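Local coordinates for protein 2,5-dihydroxypyridine 5,6-dioxygenase (Pseudomonas putida KT2440, PDB 7CN3) that catalyses the iron(II)-dependent, dioxygen-driven ring cleavage of 2,5-dihydroxypyridine between carbons 5 and 6, giving N-formylmaleamate in aerobic nicotinate degradation, at residues A74-T79 / L103-E108; T117-A122 / G185-W190; F255-V260 / K314-L319. All coordinates share one frame; numbering follows the deposited sequence.

Contact 1 of 3, residues A74-T79 / L103-E108. With G6C (5-oxidanyl-1H-pyridin-2-one), chain M; EDO (1,2-ethanediol), chain N.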
loop_
_atom_site.group_PDB
_atom_site.type_symbol
_atom_site.label_atom_id
_atom_site.label_comp_id
_atom_site.label_asym_id
_atom_site.label_seq_id
_atom_site.Cartn_x
_atom_site.Cartn_y
_atom_site.Cartn_z
ATOM N N ALA C 74 11.636 -6.708 -25.790
ATOM C CA ALA C 74 11.434 -5.868 -26.964
ATOM C C ALA C 74 12.722 -5.148 -27.348
ATOM O O ALA C 74 13.226 -5.314 -28.467
ATOM C CB ALA C 74 10.293 -4.880 -26.706
ATOM N N TYR C 75 13.286 -4.363 -26.419
ATOM C CA TYR C 75 14.514 -3.600 -26.649
ATOM C C TYR C 75 15.679 -4.270 -25.910
ATOM O O TYR C 75 15.875 -4.062 -24.709
ATOM C CB TYR C 75 14.326 -2.144 -26.220
ATOM C CG TYR C 75 15.227 -1.162 -26.959
ATOM C CD1 TYR C 75 16.517 -0.900 -26.507
ATOM C CD2 TYR C 75 14.798 -0.514 -28.116
ATOM C CE1 TYR C 75 17.354 0.002 -27.167
ATOM C CE2 TYR C 75 15.635 0.385 -28.794
ATOM C CZ TYR C 75 16.906 0.634 -28.307
ATOM O OH TYR C 75 17.742 1.509 -28.961
ATOM N N CYS C 76 16.470 -5.046 -26.646
ATOM C CA CYS C 76 17.614 -5.780 -26.098
ATOM C C CYS C 76 18.885 -4.976 -26.375
ATOM O O CYS C 76 19.655 -5.268 -27.286
ATOM C CB CYS C 76 17.688 -7.188 -26.706
ATOM S SG CYS C 76 16.197 -8.194 -26.337
ATOM N N GLY C 77 19.096 -3.939 -25.574
ATOM C CA GLY C 77 20.289 -3.126 -25.695
ATOM C C GLY C 77 20.949 -2.884 -24.356
ATOM O O GLY C 77 21.384 -3.828 -23.684
ATOM N N ASP C 78 21.056 -1.611 -23.975
ATOM C CA ASP C 78 21.488 -1.263 -22.632
ATOM C C ASP C 78 20.485 -1.795 -21.612
ATOM O O ASP C 78 19.316 -2.037 -21.925
ATOM C CB ASP C 78 21.631 0.260 -22.505
ATOM C CG ASP C 78 23.011 0.771 -22.929
ATOM O OD1 ASP C 78 23.755 0.038 -23.616
ATOM O OD2 ASP C 78 23.352 1.925 -22.577
ATOM N N THR C 79 20.952 -2.015 -20.385
ATOM C CA THR C 79 20.069 -2.405 -19.287
ATOM C C THR C 79 20.322 -1.481 -18.100
ATOM O O THR C 79 21.219 -0.629 -18.130
ATOM C CB THR C 79 20.272 -3.878 -18.879
ATOM O OG1 THR C 79 21.559 -4.048 -18.269
ATOM C CG2 THR C 79 20.158 -4.809 -20.089
ATOM N N LEU C 103 17.991 -9.590 -17.477
ATOM C CA LEU C 103 19.263 -9.155 -18.033
ATOM C C LEU C 103 19.689 -9.951 -19.268
ATOM O O LEU C 103 20.700 -9.596 -19.898
ATOM C CB LEU C 103 20.366 -9.270 -16.967
ATOM C CG LEU C 103 20.326 -8.458 -15.660
ATOM C CD1 LEU C 103 21.501 -8.843 -14.776
ATOM C CD2 LEU C 103 20.385 -6.979 -15.956
ATOM N N LEU C 104 18.972 -11.023 -19.616
ATOM C CA LEU C 104 19.364 -11.851 -20.754
ATOM C C LEU C 104 19.498 -11.007 -22.020
ATOM O O LEU C 104 18.763 -10.033 -22.218
ATOM C CB LEU C 104 18.348 -12.983 -20.975
ATOM C CG LEU C 104 18.486 -13.821 -22.260
ATOM C CD1 LEU C 104 19.633 -14.856 -22.186
ATOM C CD2 LEU C 104 17.150 -14.484 -22.634
ATOM N N HIS C 105 20.458 -11.393 -22.867
ATOM C CA HIS C 105 20.814 -10.739 -24.128
ATOM C C HIS C 105 21.647 -9.485 -23.905
ATOM O O HIS C 105 21.665 -8.602 -24.771
ATOM C CB HIS C 105 19.595 -10.375 -24.996
ATOM C CG HIS C 105 18.778 -11.552 -25.439
ATOM N ND1 HIS C 105 19.304 -12.593 -26.173
ATOM C CD2 HIS C 105 17.466 -11.841 -25.263
ATOM C CE1 HIS C 105 18.357 -13.482 -26.415
ATOM N NE2 HIS C 105 17.228 -13.045 -25.883
ATOM N N SER C 106 22.334 -9.374 -22.769
ATOM C CA SER C 106 23.146 -8.208 -22.465
ATOM C C SER C 106 24.554 -8.649 -22.105
ATOM O O SER C 106 24.737 -9.714 -21.507
ATOM C CB SER C 106 22.545 -7.389 -21.306
ATOM O OG SER C 106 22.783 -8.006 -20.046
ATOM N N PRO C 107 25.572 -7.845 -22.451
ATOM C CA PRO C 107 26.959 -8.264 -22.168
ATOM C C PRO C 107 27.244 -8.457 -20.693
ATOM O O PRO C 107 28.006 -9.358 -20.316
ATOM C CB PRO C 107 27.805 -7.117 -22.747
ATOM C CG PRO C 107 26.901 -6.361 -23.648
ATOM C CD PRO C 107 25.506 -6.534 -23.122
ATOM N N GLU C 108 26.658 -7.610 -19.848
ATOM C CA GLU C 108 26.924 -7.680 -18.417
ATOM C C GLU C 108 26.516 -9.026 -17.835
ATOM O O GLU C 108 27.152 -9.509 -16.894
ATOM C CB GLU C 108 26.195 -6.537 -17.713
ATOM C CG GLU C 108 26.809 -5.165 -17.989
ATOM C CD GLU C 108 26.330 -4.544 -19.300
ATOM O OE1 GLU C 108 25.291 -4.992 -19.850
ATOM O OE2 GLU C 108 26.999 -3.597 -19.772
HETATM O OB G6C M . 15.033 -14.865 -25.979
HETATM C CG G6C M . 14.714 -15.659 -24.919
HETATM C CD1 G6C M . 15.318 -16.909 -24.842
HETATM C CD2 G6C M . 13.805 -15.226 -23.957
HETATM N NE1 G6C M . 15.026 -17.708 -23.815
HETATM C CE2 G6C M . 13.515 -16.080 -22.905
HETATM C CZ G6C M . 14.151 -17.322 -22.858
HETATM O OH G6C M . 13.908 -18.178 -21.830
HETATM C C1 EDO N . 18.547 3.670 -26.735
HETATM O O1 EDO N . 17.937 3.293 -25.489
HETATM C C2 EDO N . 17.539 4.435 -27.587
HETATM O O2 EDO N . 16.217 3.909 -27.387
#
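The imidazole of His-105 is met obliquely by the sulfur of Cys-76, whose SG lies 4.0 Å from His-105 CD2; the line from SG to the ring centroid is 52° off the normal. One face of the same ring is covered by its chain neighbour: Leu-104 CG stands 3.7 Å above the His-105 plane, over its centre. At the edge, in the plane, sits oxygen OB of the bound 5-oxidanyl-1H-pyridin-2-one, to which His-105 NE2 donates a hydrogen bond of 2.9 Å with an N-H...O angle of 162°. ND1 is hydrogen-bonded to Glu-308, so partners at both nitrogens fix the rotation of the ring. The first torsion of His-105 (chi1 -62°), with CG beside the backbone N and anti to the carbonyl carbon, carries the ring to the ligand, where NE2 meets OB. Leu-104 also reaches the ligand: Leu-104 CD2 is 3.5 Å from ring carbon CG of the pyridinone.

Further along, contact passes to Thr-79. Its methyl CG2 rests on Ser-106 CB at 3.7 Å, while Thr-79 OG1 faces Leu-103 CD2 and is hydrogen-bonded to the backbone N of Leu-81. Ser-106 OG bonds back to Leu-103 O at 2.6 Å, in the carbonyl plane, which closes the turn leading into the helix. Glu-108 OE1, 4.2 Å from Thr-79 OG1, is buried here without a polar partner in the model.

In the fold, 74-79 belongs to the long loop between strand 53-58 and helix 85-92. It packs against the turn that leaves strand 96-99 and enters helix 107-114, with Ser-106 at the N-cap, and this turn brings the His-105 side chain to the ligand and to about 4 Å, nearest atoms, from the iron, which it does not bind.

Contact 2 of 3, residues T117-A122 / G185-W190. With G6C (5-oxidanyl-1H-pyridin-2-one), chain M.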
loop_
_atom_site.group_PDB
_atom_site.type_symbol
_atom_site.label_atom_id
_atom_site.label_comp_id
_atom_site.label_asym_id
_atom_site.label_seq_id
_atom_site.Cartn_x
_atom_site.Cartn_y
_atom_site.Cartn_z
ATOM N N THR C 117 29.205 -17.015 -10.935
ATOM C CA THR C 117 27.830 -16.815 -10.495
ATOM C C THR C 117 26.887 -17.464 -11.497
ATOM O O THR C 117 27.117 -17.402 -12.710
ATOM C CB THR C 117 27.550 -15.314 -10.365
ATOM O OG1 THR C 117 28.453 -14.758 -9.400
ATOM C CG2 THR C 117 26.075 -15.011 -9.970
ATOM N N ARG C 118 25.864 -18.147 -10.992
ATOM C CA ARG C 118 24.784 -18.634 -11.839
ATOM C C ARG C 118 23.556 -17.737 -11.677
ATOM O O ARG C 118 23.395 -17.035 -10.674
ATOM C CB ARG C 118 24.449 -20.090 -11.509
ATOM C CG ARG C 118 24.140 -20.380 -10.044
ATOM C CD ARG C 118 24.524 -21.831 -9.709
ATOM N NE ARG C 118 23.837 -22.306 -8.509
ATOM C CZ ARG C 118 24.331 -22.205 -7.280
ATOM N NH1 ARG C 118 25.525 -21.653 -7.075
ATOM N NH2 ARG C 118 23.634 -22.653 -6.249
ATOM N N ILE C 119 22.695 -17.735 -12.688
ATOM C CA ILE C 119 21.561 -16.816 -12.716
ATOM C C ILE C 119 20.313 -17.583 -13.102
ATOM O O ILE C 119 20.315 -18.303 -14.111
ATOM C CB ILE C 119 21.766 -15.653 -13.706
ATOM C CG1 ILE C 119 23.037 -14.858 -13.412
ATOM C CG2 ILE C 119 20.563 -14.732 -13.702
ATOM C CD1 ILE C 119 23.410 -13.970 -14.585
ATOM N N LEU C 120 19.239 -17.385 -12.330
ATOM C CA LEU C 120 17.914 -17.919 -12.638
ATOM C C LEU C 120 16.954 -16.767 -12.906
ATOM O O LEU C 120 16.640 -15.991 -11.996
ATOM C CB LEU C 120 17.394 -18.787 -11.498
ATOM C CG LEU C 120 16.006 -19.420 -11.664
ATOM C CD1 LEU C 120 15.995 -20.424 -12.799
ATOM C CD2 LEU C 120 15.577 -20.087 -10.381
ATOM N N LEU C 121 16.491 -16.656 -14.150
ATOM C CA LEU C 121 15.460 -15.692 -14.499
ATOM C C LEU C 121 14.106 -16.211 -14.026
ATOM O O LEU C 121 13.797 -17.399 -14.167
ATOM C CB LEU C 121 15.441 -15.461 -16.013
ATOM C CG LEU C 121 14.472 -14.399 -16.558
ATOM C CD1 LEU C 121 14.820 -13.020 -16.052
ATOM C CD2 LEU C 121 14.413 -14.400 -18.097
ATOM N N ALA C 122 13.298 -15.322 -13.446
ATOM C CA ALA C 122 11.969 -15.718 -12.960
ATOM C C ALA C 122 11.047 -14.499 -13.015
ATOM O O ALA C 122 11.043 -13.691 -12.077
ATOM C CB ALA C 122 12.064 -16.286 -11.549
ATOM N N GLY C 185 28.201 -20.587 -13.010
ATOM C CA GLY C 185 28.495 -19.886 -14.246
ATOM C C GLY C 185 27.484 -20.087 -15.354
ATOM O O GLY C 185 27.760 -19.728 -16.506
ATOM N N ARG C 186 26.319 -20.645 -15.047
ATOM C CA ARG C 186 25.322 -20.969 -16.053
ATOM C C ARG C 186 24.020 -20.228 -15.754
ATOM O O ARG C 186 23.664 -20.022 -14.589
ATOM C CB ARG C 186 25.101 -22.480 -16.100
ATOM C CG ARG C 186 24.027 -22.896 -17.064
ATOM C CD ARG C 186 23.879 -24.402 -17.118
ATOM N NE ARG C 186 22.743 -24.737 -17.955
ATOM C CZ ARG C 186 21.488 -24.723 -17.525
ATOM N NH1 ARG C 186 21.232 -24.415 -16.251
ATOM N NH2 ARG C 186 20.504 -25.020 -18.362
ATOM N N TRP C 187 23.350 -19.787 -16.816
ATOM C CA TRP C 187 22.057 -19.113 -16.758
ATOM C C TRP C 187 20.947 -20.082 -17.163
ATOM O O TRP C 187 21.169 -21.013 -17.946
ATOM C CB TRP C 187 22.053 -17.881 -17.675
ATOM C CG TRP C 187 20.706 -17.165 -17.838
ATOM C CD1 TRP C 187 20.256 -16.096 -17.117
ATOM C CD2 TRP C 187 19.681 -17.447 -18.817
ATOM N NE1 TRP C 187 19.001 -15.712 -17.563
ATOM C CE2 TRP C 187 18.629 -16.524 -18.601
ATOM C CE3 TRP C 187 19.550 -18.393 -19.844
ATOM C CZ2 TRP C 187 17.458 -16.516 -19.384
ATOM C CZ3 TRP C 187 18.386 -18.387 -20.622
ATOM C CH2 TRP C 187 17.359 -17.450 -20.387
ATOM N N ASP C 188 19.759 -19.873 -16.597
ATOM C CA ASP C 188 18.574 -20.630 -16.972
ATOM C C ASP C 188 17.350 -19.784 -16.644
ATOM O O ASP C 188 17.453 -18.705 -16.055
ATOM C CB ASP C 188 18.519 -21.986 -16.265
ATOM C CG ASP C 188 17.779 -23.040 -17.088
ATOM O OD1 ASP C 188 16.685 -22.724 -17.588
ATOM O OD2 ASP C 188 18.295 -24.173 -17.244
ATOM N N HIS C 189 16.178 -20.306 -16.991
ATOM C CA HIS C 189 14.941 -19.535 -16.931
ATOM C C HIS C 189 13.832 -20.450 -16.445
ATOM O O HIS C 189 13.566 -21.483 -17.068
ATOM C CB HIS C 189 14.609 -18.947 -18.319
ATOM C CG HIS C 189 13.411 -18.044 -18.334
ATOM N ND1 HIS C 189 12.863 -17.560 -19.503
ATOM C CD2 HIS C 189 12.647 -17.558 -17.327
ATOM C CE1 HIS C 189 11.822 -16.799 -19.211
ATOM N NE2 HIS C 189 11.679 -16.772 -17.896
ATOM N N TRP C 190 13.205 -20.089 -15.326
ATOM C CA TRP C 190 12.002 -20.780 -14.879
ATOM C C TRP C 190 10.801 -19.978 -15.364
ATOM O O TRP C 190 10.636 -18.824 -14.946
ATOM C CB TRP C 190 12.005 -20.908 -13.349
ATOM C CG TRP C 190 10.693 -21.321 -12.634
ATOM C CD1 TRP C 190 9.632 -22.030 -13.153
ATOM C CD2 TRP C 190 10.368 -21.080 -11.248
ATOM N NE1 TRP C 190 8.666 -22.229 -12.178
ATOM C CE2 TRP C 190 9.092 -21.652 -11.007
ATOM C CE3 TRP C 190 11.032 -20.437 -10.191
ATOM C CZ2 TRP C 190 8.474 -21.590 -9.763
ATOM C CZ3 TRP C 190 10.411 -20.384 -8.942
ATOM C CH2 TRP C 190 9.149 -20.949 -8.746
HETATM O OB G6C M . 15.033 -14.865 -25.979
HETATM C CG G6C M . 14.714 -15.659 -24.919
HETATM C CD1 G6C M . 15.318 -16.909 -24.842
HETATM C CD2 G6C M . 13.805 -15.226 -23.957
HETATM N NE1 G6C M . 15.026 -17.708 -23.815
HETATM C CE2 G6C M . 13.515 -16.080 -22.905
HETATM C CZ G6C M . 14.151 -17.322 -22.858
HETATM O OH G6C M . 13.908 -18.178 -21.830
#
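Strands 118-121 and 187-189 run side by side as parallel neighbours, their axes 4.7 Å apart at closest and 15° from parallel. Ile-119 bridges to Trp-187, Leu-120 to Asp-188 and Leu-121 to His-189. The ladder has four rungs: Ile-119 N to Arg-186 O (3.1 Å), Asp-188 N to Ile-119 O, Leu-121 N to Asp-188 O and Trp-190 N to Leu-121 O. It adds 187-189 as an outermost strand of the five-stranded parallel sheet within this chain.

On the face carrying Ile-119, Trp-187, Leu-121 and His-189, methyl CG2 of Ile-119 meets the edge of the indole at Trp-187 CD1 (3.7 Å). Leu-121 CD2 lies over one face of the His-189 imidazole in a CH-pi contact, 3.5 Å from the ring centroid and almost on its normal. CG of His-189 anti to the backbone N (chi1 -175°) swings the ring out to the ligand, and the second torsion turns ND1 to it. On the face of Leu-120 and Asp-188, Asp-188 OD2 forms a salt bridge with Arg-186 NH2 (2.6 Å).

His-189 ND1 donates to ligand atom OH, the oxygen on the carbon next to the ring nitrogen, at 2.6 Å and 172°. A leucine in place of His-189 would probably leave that oxygen without its N-H donor. The short, straight bond is consistent with the sheet edge helping, with Glu-177, to position the end of the ring remote from OB.

Contact 3 of 3, residues F255-V260 / K314-L319. With FE2 (Fe (II) ion), chain L.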
loop_
_atom_site.group_PDB
_atom_site.type_symbol
_atom_site.label_atom_id
_atom_site.label_comp_id
_atom_site.label_asym_id
_atom_site.label_seq_id
_atom_site.Cartn_x
_atom_site.Cartn_y
_atom_site.Cartn_z
ATOM N N PHE C 255 13.601 0.519 -36.450
ATOM C CA PHE C 255 14.854 0.585 -35.712
ATOM C C PHE C 255 16.006 1.137 -36.540
ATOM O O PHE C 255 17.032 1.496 -35.956
ATOM C CB PHE C 255 15.185 -0.806 -35.167
ATOM C CG PHE C 255 14.227 -1.259 -34.102
ATOM C CD1 PHE C 255 14.422 -0.894 -32.781
ATOM C CD2 PHE C 255 13.095 -1.993 -34.432
ATOM C CE1 PHE C 255 13.516 -1.276 -31.800
ATOM C CE2 PHE C 255 12.196 -2.392 -33.458
ATOM C CZ PHE C 255 12.405 -2.031 -32.137
ATOM N N ASN C 256 15.854 1.221 -37.863
ATOM C CA ASN C 256 16.840 1.848 -38.739
ATOM C C ASN C 256 18.239 1.269 -38.508
ATOM O O ASN C 256 19.208 1.988 -38.248
ATOM C CB ASN C 256 16.822 3.365 -38.543
ATOM C CG ASN C 256 17.715 4.087 -39.511
ATOM O OD1 ASN C 256 17.556 3.958 -40.730
ATOM N ND2 ASN C 256 18.683 4.848 -38.977
ATOM N N ASP C 257 18.336 -0.060 -38.601
ATOM C CA ASP C 257 19.562 -0.791 -38.295
ATOM C C ASP C 257 19.562 -2.100 -39.078
ATOM O O ASP C 257 18.758 -2.992 -38.778
ATOM C CB ASP C 257 19.650 -1.033 -36.783
ATOM C CG ASP C 257 20.930 -1.739 -36.365
ATOM O OD1 ASP C 257 21.761 -2.057 -37.237
ATOM O OD2 ASP C 257 21.091 -1.986 -35.150
ATOM N N PRO C 258 20.432 -2.256 -40.084
ATOM C CA PRO C 258 20.370 -3.467 -40.931
ATOM C C PRO C 258 20.570 -4.762 -40.164
ATOM O O PRO C 258 20.184 -5.828 -40.659
ATOM C CB PRO C 258 21.491 -3.247 -41.958
ATOM C CG PRO C 258 21.737 -1.753 -41.959
ATOM C CD PRO C 258 21.451 -1.294 -40.549
ATOM N N GLU C 259 21.117 -4.693 -38.955
ATOM C CA GLU C 259 21.403 -5.875 -38.161
ATOM C C GLU C 259 20.157 -6.555 -37.605
ATOM O O GLU C 259 20.261 -7.690 -37.130
ATOM C CB GLU C 259 22.314 -5.492 -37.001
ATOM C CG GLU C 259 23.728 -5.095 -37.408
ATOM C CD GLU C 259 24.582 -4.814 -36.194
ATOM O OE1 GLU C 259 24.074 -5.019 -35.065
ATOM O OE2 GLU C 259 25.747 -4.398 -36.360
ATOM N N VAL C 260 19.000 -5.888 -37.601
ATOM C CA VAL C 260 17.807 -6.539 -37.080
ATOM C C VAL C 260 17.395 -7.719 -37.959
ATOM O O VAL C 260 16.633 -8.581 -37.508
ATOM C CB VAL C 260 16.629 -5.546 -36.910
ATOM C CG1 VAL C 260 17.079 -4.254 -36.239
ATOM C CG2 VAL C 260 15.957 -5.238 -38.239
ATOM N N LYS C 314 24.891 -6.162 -32.020
ATOM C CA LYS C 314 24.393 -5.658 -30.747
ATOM C C LYS C 314 23.000 -5.028 -30.850
ATOM O O LYS C 314 22.524 -4.453 -29.869
ATOM C CB LYS C 314 25.381 -4.633 -30.184
ATOM C CG LYS C 314 25.539 -3.397 -31.078
ATOM C CD LYS C 314 26.708 -2.503 -30.646
ATOM C CE LYS C 314 26.283 -1.032 -30.553
ATOM N NZ LYS C 314 25.544 -0.731 -29.283
ATOM N N THR C 315 22.336 -5.145 -32.003
ATOM C CA THR C 315 21.113 -4.399 -32.299
ATOM C C THR C 315 19.997 -4.696 -31.291
ATOM O O THR C 315 19.908 -5.799 -30.747
ATOM C CB THR C 315 20.640 -4.730 -33.716
ATOM O OG1 THR C 315 19.735 -3.715 -34.181
ATOM C CG2 THR C 315 19.977 -6.107 -33.761
ATOM N N PRO C 316 19.131 -3.709 -31.009
ATOM C CA PRO C 316 18.092 -3.917 -29.994
ATOM C C PRO C 316 16.875 -4.692 -30.470
ATOM O O PRO C 316 16.220 -5.351 -29.660
ATOM C CB PRO C 316 17.704 -2.485 -29.597
ATOM C CG PRO C 316 18.059 -1.668 -30.771
ATOM C CD PRO C 316 19.262 -2.289 -31.378
ATOM N N CYS C 317 16.531 -4.609 -31.753
ATOM C CA CYS C 317 15.297 -5.233 -32.223
ATOM C C CYS C 317 15.427 -6.742 -32.215
ATOM O O CYS C 317 16.275 -7.307 -32.907
ATOM C CB CYS C 317 14.933 -4.771 -33.628
ATOM S SG CYS C 317 13.515 -5.697 -34.293
ATOM N N HIS C 318 14.542 -7.399 -31.494
ATOM C CA HIS C 318 14.701 -8.816 -31.270
ATOM C C HIS C 318 13.361 -9.548 -31.323
ATOM O O HIS C 318 12.437 -9.199 -30.580
ATOM C CB HIS C 318 15.354 -9.023 -29.921
ATOM C CG HIS C 318 15.419 -10.446 -29.561
ATOM N ND1 HIS C 318 14.568 -11.026 -28.649
ATOM C CD2 HIS C 318 16.158 -11.439 -30.090
ATOM C CE1 HIS C 318 14.829 -12.315 -28.587
ATOM N NE2 HIS C 318 15.788 -12.585 -29.454
ATOM N N LEU C 319 13.263 -10.578 -32.177
ATOM C CA LEU C 319 12.029 -11.336 -32.369
ATOM C C LEU C 319 12.260 -12.824 -32.125
ATOM O O LEU C 319 13.289 -13.373 -32.537
ATOM C CB LEU C 319 11.454 -11.145 -33.782
ATOM C CG LEU C 319 11.291 -9.722 -34.338
ATOM C CD1 LEU C 319 10.887 -9.758 -35.806
ATOM C CD2 LEU C 319 10.308 -8.905 -33.499
HETATM FE FE FE2 L . 15.636 -14.871 -29.512
HETATM O O HOH W 1 15.367 -8.530 -34.954
HETATM O O HOH W 2 17.592 -13.654 -29.420
HETATM O O HOH W 3 14.686 -15.611 -27.617
#
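Phe-255 lays its ring against Cys-317, whose CB stands 3.4 Å above the plane of the Phe-255 ring, offset toward the rim. This is a CH-pi contact joined by a sulfur-aromatic one: SG of Cys-317 is 4.2 Å from the Phe-255 centroid and 38° off the normal, hence oblique. Having SG anti to the backbone N (chi1 173°) lets the thiol extend past the ring, near CD2 and CE2 of Phe-255.

The chain then folds into an Asx turn, in which OD1 of Asp-257 accepts the backbone N of Glu-259 at 3.2 Å, from above the carboxylate plane. The second oxygen, OD2, takes a hydrogen bond from Thr-315 OG1; the modelled 2.4 Å between OD2 of Asp-257 and that hydroxyl is very short, so the exact length is doubtful. Each carboxylate oxygen thus has its own task, one shaping the turn and the other crossing to the opposing loop. Glu-259 OE1 adds only a weak bond from Lys-314 N. Deeper in, Val-260 CG1 presses on Cys-317 CB at 3.4 Å, tighter than usual for two carbons.

Beyond this packing the 314-319 loop delivers His-318, with NE2 2.3 Å from the iron(II). His-265, Asp-320 and Ser-302 bind the same metal, the two histidines and the aspartate making the two-histidine, one-carboxylate set of a non-haem iron site, with waters 2 and 3 also bound. One residue before His-318, the carbonyl of Cys-317 is tied to the other backbone, water 1 donating to Val-260 O (2.9 Å) and Cys-317 O (2.6 Å).

From the N terminus the three contacts close in series, none nested in or crossing another. Contact 1 closes a loop around helix 85-92 and strand 96-99. Helix 107-114 then leads straight into strand 118-121, where contact 2 opens; it spans 62 residues before adding 187-189 to the parallel sheet. Contact 3 comes last, joining the loop after helix 243-254 to the loop before strand 319-323 in an antiparallel sheet. Contacts 1 and 2 touch through Leu-104 and Trp-187 and share the pyridinone. Contacts 1 and 3 meet through Cys-76 and Pro-316, tying the parallel-sheet part to the iron-bearing part, whereas contacts 2 and 3 stay about 10 Å apart at nearest atoms.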